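Local coordinates for Thiol:disulfide interchange protein (Klebsiella pneumoniae, PDB 6DXN) that probably acts as a thiol:disulfide oxidoreductase of the DsbA type, exchanging disulfide bonds with substrate proteins in the periplasm, at residues A[113-116]-A[120-123]; A[166-171]-A[177-182]. All coordinates share one frame; numbering follows the deposited sequence.

Contact 1. Residues A[113-116]-A[120-123]; sequences VFNQ and TSEK
Asn115 meets Thr120 and Ser121 through the nitrogen of its side-chain amide. ND2 of Asn115 lies 3.4 Å from the backbone N of Ser121 and 3.6 Å from atom C of Thr120, so it rests alongside the peptide link that joins those two residues. Since both nitrogens are donors, their closeness is packing and not a bond. ND2 of Asn115 donates a hydrogen bond to the backbone O of Ile119, in the loop just before Thr120, consistent with its place beside the next peptide. With CG anti to its own carbonyl carbon (chi1 -68°), Asn115 turns the amide toward 120-123. The OG of Ser121 lies by the same amide, 3.5 Å from ND2 and 3.7 Å from OD1 of Asn115, neither of them a hydrogen bond.

The arrangement is a helix-loop-helix connection, in which helix 107-115 gives way to helix 121-129 after a short loop and the nearest CA atoms, those of Asn115 and Thr120, are 5.2 Å apart. Both helices belong to the helical insertion that DsbA proteins carry in the thioredoxin fold, here between strands 60-63 and 154-157. Thr120 turns its CB away from Asn115 and offers mainly its backbone to the contact. Its side chain serves the new helix instead, as the N-cap: OG1 of Thr120 accepts from the backbone N of Lys123 at 3.1 Å, with an N-H...O angle of 157°. Next to Asn115, the buried Phe114 meets Tyr124 edge-to-face and touches helices 71-83 and 87-99.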
ATOM      1  N   VAL A 113      12.879  -1.583 -14.925  1.00 22.97           N
ATOM      2  CA  VAL A 113      11.411  -1.708 -15.056  1.00 21.92           C
ATOM      3  C   VAL A 113      10.855  -0.413 -15.672  1.00 22.22           C
ATOM      4  O   VAL A 113      10.029  -0.445 -16.602  1.00 23.55           O
ATOM      5  CB  VAL A 113      10.738  -2.024 -13.702  1.00 24.50           C
ATOM      6  CG1 VAL A 113       9.220  -2.070 -13.825  1.00 25.37           C
ATOM      7  CG2 VAL A 113      11.252  -3.321 -13.093  1.00 24.54           C
ATOM      8  N   PHE A 114      11.332   0.725 -15.160  1.00 20.61           N
ATOM      9  CA  PHE A 114      10.892   2.064 -15.586  1.00 21.41           C
ATOM     10  C   PHE A 114      11.284   2.334 -17.047  1.00 23.04           C
ATOM     11  O   PHE A 114      10.554   3.019 -17.775  1.00 24.74           O
ATOM     12  CB  PHE A 114      11.456   3.113 -14.624  1.00 20.88           C
ATOM     13  CG  PHE A 114      10.820   3.118 -13.255  1.00 21.87           C
ATOM     14  CD1 PHE A 114      10.966   2.041 -12.394  1.00 23.86           C
ATOM     15  CD2 PHE A 114      10.091   4.216 -12.819  1.00 23.02           C
ATOM     16  CE1 PHE A 114      10.386   2.054 -11.135  1.00 24.13           C
ATOM     17  CE2 PHE A 114       9.511   4.226 -11.561  1.00 25.23           C
ATOM     18  CZ  PHE A 114       9.658   3.144 -10.723  1.00 24.71           C
ATOM     19  N   ASN A 115      12.430   1.789 -17.465  1.00 23.08           N
ATOM     20  CA  ASN A 115      12.938   1.943 -18.835  1.00 24.03           C
ATOM     21  C   ASN A 115      11.954   1.325 -19.836  1.00 27.20           C
ATOM     22  O   ASN A 115      11.729   1.883 -20.910  1.00 27.63           O
ATOM     23  CB  ASN A 115      14.298   1.265 -19.026  1.00 22.41           C
ATOM     24  CG  ASN A 115      15.445   1.907 -18.273  1.00 21.92           C
ATOM     25  OD1 ASN A 115      16.427   1.238 -17.970  1.00 18.70           O
ATOM     26  ND2 ASN A 115      15.350   3.200 -17.992  1.00 20.69           N
ATOM     27  N   GLN A 116      11.384   0.175 -19.459  0.50 27.03           N
ATOM     28  CA  GLN A 116      10.432  -0.580 -20.284  0.50 27.15           C
ATOM     29  C   GLN A 116       9.113   0.189 -20.438  0.50 28.35           C
ATOM     30  O   GLN A 116       8.320  -0.124 -21.329  0.50 29.06           O
ATOM     31  CB  GLN A 116      10.181  -1.943 -19.637  0.50 26.16           C
ATOM     32  CG  GLN A 116      11.459  -2.726 -19.383  0.50 24.47           C
ATOM     33  CD  GLN A 116      11.261  -3.838 -18.383  0.50 23.77           C
ATOM     34  OE1 GLN A 116      10.144  -4.294 -18.142  0.50 23.75           O
ATOM     35  NE2 GLN A 116      12.353  -4.276 -17.777  0.50 22.00           N
ATOM     36  N   THR A 120      13.589   6.927 -19.112  1.00 26.48           N
ATOM     37  CA  THR A 120      15.028   6.725 -19.233  1.00 27.95           C
ATOM     38  C   THR A 120      15.680   6.787 -17.847  1.00 26.32           C
ATOM     39  O   THR A 120      15.119   7.363 -16.905  1.00 26.86           O
ATOM     40  CB  THR A 120      15.673   7.786 -20.132  1.00 28.63           C
ATOM     41  OG1 THR A 120      15.562   9.037 -19.456  1.00 29.28           O
ATOM     42  CG2 THR A 120      15.044   7.874 -21.504  1.00 30.68           C
ATOM     43  N   SER A 121      16.880   6.207 -17.748  1.00 26.27           N
ATOM     44  CA  SER A 121      17.647   6.219 -16.510  1.00 24.82           C
ATOM     45  C   SER A 121      17.954   7.663 -16.086  1.00 23.01           C
ATOM     46  O   SER A 121      18.045   7.942 -14.898  1.00 23.17           O
ATOM     47  CB  SER A 121      18.901   5.399 -16.643  1.00 24.25           C
ATOM     48  OG  SER A 121      18.582   4.039 -16.898  1.00 24.04           O
ATOM     49  N   GLU A 122      18.114   8.569 -17.061  1.00 23.73           N
ATOM     50  CA  GLU A 122      18.382   9.991 -16.787  1.00 25.21           C
ATOM     51  C   GLU A 122      17.143  10.657 -16.168  1.00 23.79           C
ATOM     52  O   GLU A 122      17.266  11.463 -15.251  1.00 24.16           O
ATOM     53  CB  GLU A 122      18.779  10.758 -18.052  1.00 27.02           C
ATOM     54  CG  GLU A 122      20.159  10.412 -18.587  1.00 27.30           C
ATOM     55  CD  GLU A 122      20.290   9.045 -19.236  1.00 27.78           C
ATOM     56  OE1 GLU A 122      19.265   8.344 -19.367  1.00 25.20           O
ATOM     57  OE2 GLU A 122      21.415   8.697 -19.627  1.00 29.38           O
ATOM     58  N   LYS A 123      15.954  10.329 -16.687  1.00 24.02           N
ATOM     59  CA  LYS A 123      14.708  10.906 -16.152  1.00 23.61           C
ATOM     60  C   LYS A 123      14.442  10.306 -14.761  1.00 22.23           C
ATOM     61  O   LYS A 123      13.940  10.987 -13.865  1.00 22.25           O
ATOM     62  CB  LYS A 123      13.539  10.675 -17.119  1.00 23.10           C
ATOM     63  CG  LYS A 123      12.179  11.210 -16.666  1.00 24.18           C
ATOM     64  CD  LYS A 123      12.058  12.726 -16.561  1.00 24.78           C
ATOM     65  CE  LYS A 123      10.700  13.165 -16.046  1.00 25.42           C
ATOM     66  NZ  LYS A 123      10.560  14.644 -16.012  1.00 26.91           N
TER

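Contact 2. Residues A[166-171]-A[177-182]; sequences ASLAQD and AEDMAN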
ATOM      1  N   ALA A 166      -7.461 -11.336   8.975  1.00 13.70           N
ATOM      2  CA  ALA A 166      -7.902 -12.735   9.103  1.00 14.22           C
ATOM      3  C   ALA A 166      -9.358 -12.854   9.582  1.00 14.45           C
ATOM      4  O   ALA A 166      -9.958 -13.920   9.461  1.00 15.00           O
ATOM      5  CB  ALA A 166      -6.970 -13.464  10.043  1.00 13.63           C
ATOM      6  N   SER A 167      -9.935 -11.754  10.073  1.00 14.40           N
ATOM      7  CA  SER A 167     -11.287 -11.796  10.667  1.00 13.19           C
ATOM      8  C   SER A 167     -12.417 -11.897   9.630  1.00 13.95           C
ATOM      9  O   SER A 167     -13.532 -12.334   9.982  1.00 15.08           O
ATOM     10  CB  SER A 167     -11.508 -10.584  11.547  1.00 12.44           C
ATOM     11  OG  SER A 167     -11.738  -9.397  10.776  1.00 11.57           O
ATOM     12  N   LEU A 168     -12.143 -11.513   8.379  1.00 13.92           N
ATOM     13  CA  LEU A 168     -13.172 -11.407   7.313  1.00 15.34           C
ATOM     14  C   LEU A 168     -13.605 -12.770   6.736  1.00 16.34           C
ATOM     15  O   LEU A 168     -13.015 -13.804   7.012  1.00 15.24           O
ATOM     16  CB  LEU A 168     -12.619 -10.494   6.214  1.00 16.25           C
ATOM     17  CG  LEU A 168     -12.373  -9.040   6.626  1.00 16.49           C
ATOM     18  CD1 LEU A 168     -11.463  -8.332   5.633  1.00 16.27           C
ATOM     19  CD2 LEU A 168     -13.683  -8.284   6.789  1.00 16.96           C
ATOM     20  N   ALA A 169     -14.664 -12.701   5.914  1.00 16.46           N
ATOM     21  CA  ALA A 169     -15.328 -13.818   5.229  1.00 18.59           C
ATOM     22  C   ALA A 169     -14.295 -14.728   4.567  1.00 18.93           C
ATOM     23  O   ALA A 169     -13.462 -14.261   3.797  1.00 19.52           O
ATOM     24  CB  ALA A 169     -16.302 -13.277   4.213  1.00 19.27           C
ATOM     25  N   GLN A 170     -14.419 -16.035   4.827  1.00 20.43           N
ATOM     26  CA  GLN A 170     -13.457 -17.030   4.377  1.00 24.00           C
ATOM     27  C   GLN A 170     -13.974 -17.887   3.212  1.00 24.57           C
ATOM     28  O   GLN A 170     -13.212 -18.691   2.687  1.00 25.44           O
ATOM     29  CB  GLN A 170     -13.083 -17.893   5.581  1.00 24.50           C
ATOM     30  CG  GLN A 170     -12.391 -17.104   6.681  1.00 24.76           C
ATOM     31  CD  GLN A 170     -11.030 -16.619   6.249  1.00 24.91           C
ATOM     32  OE1 GLN A 170     -10.321 -17.301   5.514  1.00 23.15           O
ATOM     33  NE2 GLN A 170     -10.649 -15.436   6.707  1.00 22.85           N
ATOM     34  N   ASP A 171     -15.235 -17.694   2.799  1.00 26.31           N
ATOM     35  CA  ASP A 171     -15.844 -18.479   1.697  1.00 25.44           C
ATOM     36  C   ASP A 171     -14.878 -18.568   0.509  1.00 25.65           C
ATOM     37  O   ASP A 171     -14.384 -19.656   0.205  1.00 24.56           O
ATOM     38  CB  ASP A 171     -17.190 -17.895   1.269  1.00 26.52           C
ATOM     39  CG  ASP A 171     -18.253 -18.006   2.346  1.00 26.92           C
ATOM     40  OD1 ASP A 171     -18.415 -19.115   2.899  1.00 25.69           O
ATOM     41  OD2 ASP A 171     -18.873 -16.976   2.656  1.00 28.03           O
ATOM     42  N   ALA A 177     -12.685 -10.011  -0.506  1.00 17.37           N
ATOM     43  CA  ALA A 177     -12.355  -8.674  -0.995  1.00 17.13           C
ATOM     44  C   ALA A 177     -13.537  -7.721  -0.765  1.00 16.79           C
ATOM     45  O   ALA A 177     -13.340  -6.589  -0.345  1.00 15.39           O
ATOM     46  CB  ALA A 177     -11.966  -8.730  -2.454  1.00 17.36           C
ATOM     47  N   GLU A 178     -14.756  -8.206  -1.027  1.00 18.09           N
ATOM     48  CA  GLU A 178     -15.966  -7.397  -0.845  1.00 19.53           C
ATOM     49  C   GLU A 178     -16.142  -7.054   0.641  1.00 17.52           C
ATOM     50  O   GLU A 178     -16.495  -5.929   0.969  1.00 15.93           O
ATOM     51  CB  GLU A 178     -17.213  -8.117  -1.359  1.00 21.57           C
ATOM     52  CG  GLU A 178     -18.467  -7.242  -1.339  1.00 24.72           C
ATOM     53  CD  GLU A 178     -19.769  -7.949  -1.685  1.00 27.40           C
ATOM     54  OE1 GLU A 178     -19.935  -9.117  -1.267  1.00 29.71           O
ATOM     55  OE2 GLU A 178     -20.617  -7.333  -2.383  1.00 28.71           O
ATOM     56  N   ASP A 179     -15.858  -8.027   1.513  1.00 16.75           N
ATOM     57  CA  ASP A 179     -16.027  -7.900   2.974  1.00 17.26           C
ATOM     58  C   ASP A 179     -15.011  -6.883   3.512  1.00 16.63           C
ATOM     59  O   ASP A 179     -15.297  -6.135   4.455  1.00 14.99           O
ATOM     60  CB  ASP A 179     -15.892  -9.269   3.659  1.00 16.96           C
ATOM     61  CG  ASP A 179     -16.593  -9.381   5.010  1.00 18.67           C
ATOM     62  OD1 ASP A 179     -17.538  -8.611   5.235  1.00 17.20           O
ATOM     63  OD2 ASP A 179     -16.204 -10.263   5.817  1.00 18.14           O
HETATM   64  N   MSE A 180     -13.818  -6.866   2.902  1.00 17.48           N
HETATM   65  CA  MSE A 180     -12.772  -5.946   3.307  1.00 16.66           C
HETATM   66  C   MSE A 180     -13.177  -4.536   2.964  1.00 15.08           C
HETATM   67  O   MSE A 180     -13.032  -3.626   3.789  1.00 14.07           O
HETATM   68  CB  MSE A 180     -11.448  -6.327   2.643  1.00 18.88           C
HETATM   69  CG  MSE A 180     -10.448  -5.184   2.728  1.00 19.77           C
HETATM   70 SE   MSE A 180      -9.781  -4.961   4.559  1.00 27.36          SE
HETATM   71  CE  MSE A 180      -8.318  -6.295   4.473  1.00 25.76           C
ATOM     72  N   ALA A 181     -13.694  -4.342   1.743  1.00 14.81           N
ATOM     73  CA  ALA A 181     -14.142  -3.015   1.295  1.00 14.94           C
ATOM     74  C   ALA A 181     -15.312  -2.543   2.170  1.00 15.82           C
ATOM     75  O   ALA A 181     -15.430  -1.360   2.473  1.00 16.27           O
ATOM     76  CB  ALA A 181     -14.527  -3.047  -0.158  1.00 13.93           C
ATOM     77  N   ASN A 182     -16.180  -3.488   2.543  1.00 16.83           N
ATOM     78  CA  ASN A 182     -17.331  -3.182   3.406  1.00 17.06           C
ATOM     79  C   ASN A 182     -16.825  -2.708   4.776  1.00 16.26           C
ATOM     80  O   ASN A 182     -17.274  -1.672   5.271  1.00 15.44           O
ATOM     81  CB  ASN A 182     -18.288  -4.371   3.514  1.00 17.69           C
ATOM     82  CG  ASN A 182     -19.139  -4.566   2.277  1.00 18.17           C
ATOM     83  OD1 ASN A 182     -19.322  -3.645   1.484  1.00 19.13           O
ATOM     84  ND2 ASN A 182     -19.691  -5.755   2.120  1.00 17.70           N
TER
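Leu168 and Asp179 bring the two backbones to 6.3 Å between CA atoms, where the irregular segment 166-171 passes beside helix 173-188. The backbone N of Ala169 donates to OD2 of Asp179 at 2.9 Å with an N-H...O angle of 161°; OD2 accepts through its anti lone pair, the one away from OD1. CG of Asp179 is anti to its backbone N (chi1 -156°), which carries the carboxylate out to the loop. Its other oxygen, OD1, forms a salt bridge with NZ of Lys4 and a hydrogen bond with OH of Tyr6, so this buried acid also ties in the N-terminal part of the chain.

The loop leads from strand 161-163 of the thioredoxin-like sheet into helix 173-188 and runs beside that same helix, joined to it by the Ala169-Asp179 bond and by apolar packing. Leu168 brings CD2 to 3.3 Å from OD2 of Asp179, while its CD1 lies 3.6 Å from CB of Met180, a selenomethionine, the two side chains crossing at about a right angle. Bent at chi2 and chi3, Met180 brings SE to 3.9 Å from CD1 of Leu168 and also touches Val45 and Ile49 of helix 45-52. Methyl CB of Ala169 abuts OD2 of Asp179 at 3.4 Å.

Contact 1 and contact 2 lie on opposite sides of the chain's centre, 38 Å apart between their centres and about 25 Å between nearest atoms, so neither touches the other. They follow in series along the chain, 113-123 closing before 166-182 begins. Contact 1 is the more peripheral, its centre about 23 Å from the chain's centre against 18 Å, and joins two helices at the surface; contact 2 is largely buried and joins a loop to the last helix. The pair Cys33 and Cys36, predicted as the redox-active disulfide but not bonded in this structure, belongs to neither contact, and none of the segments includes the helix 34-41 that carries Cys36.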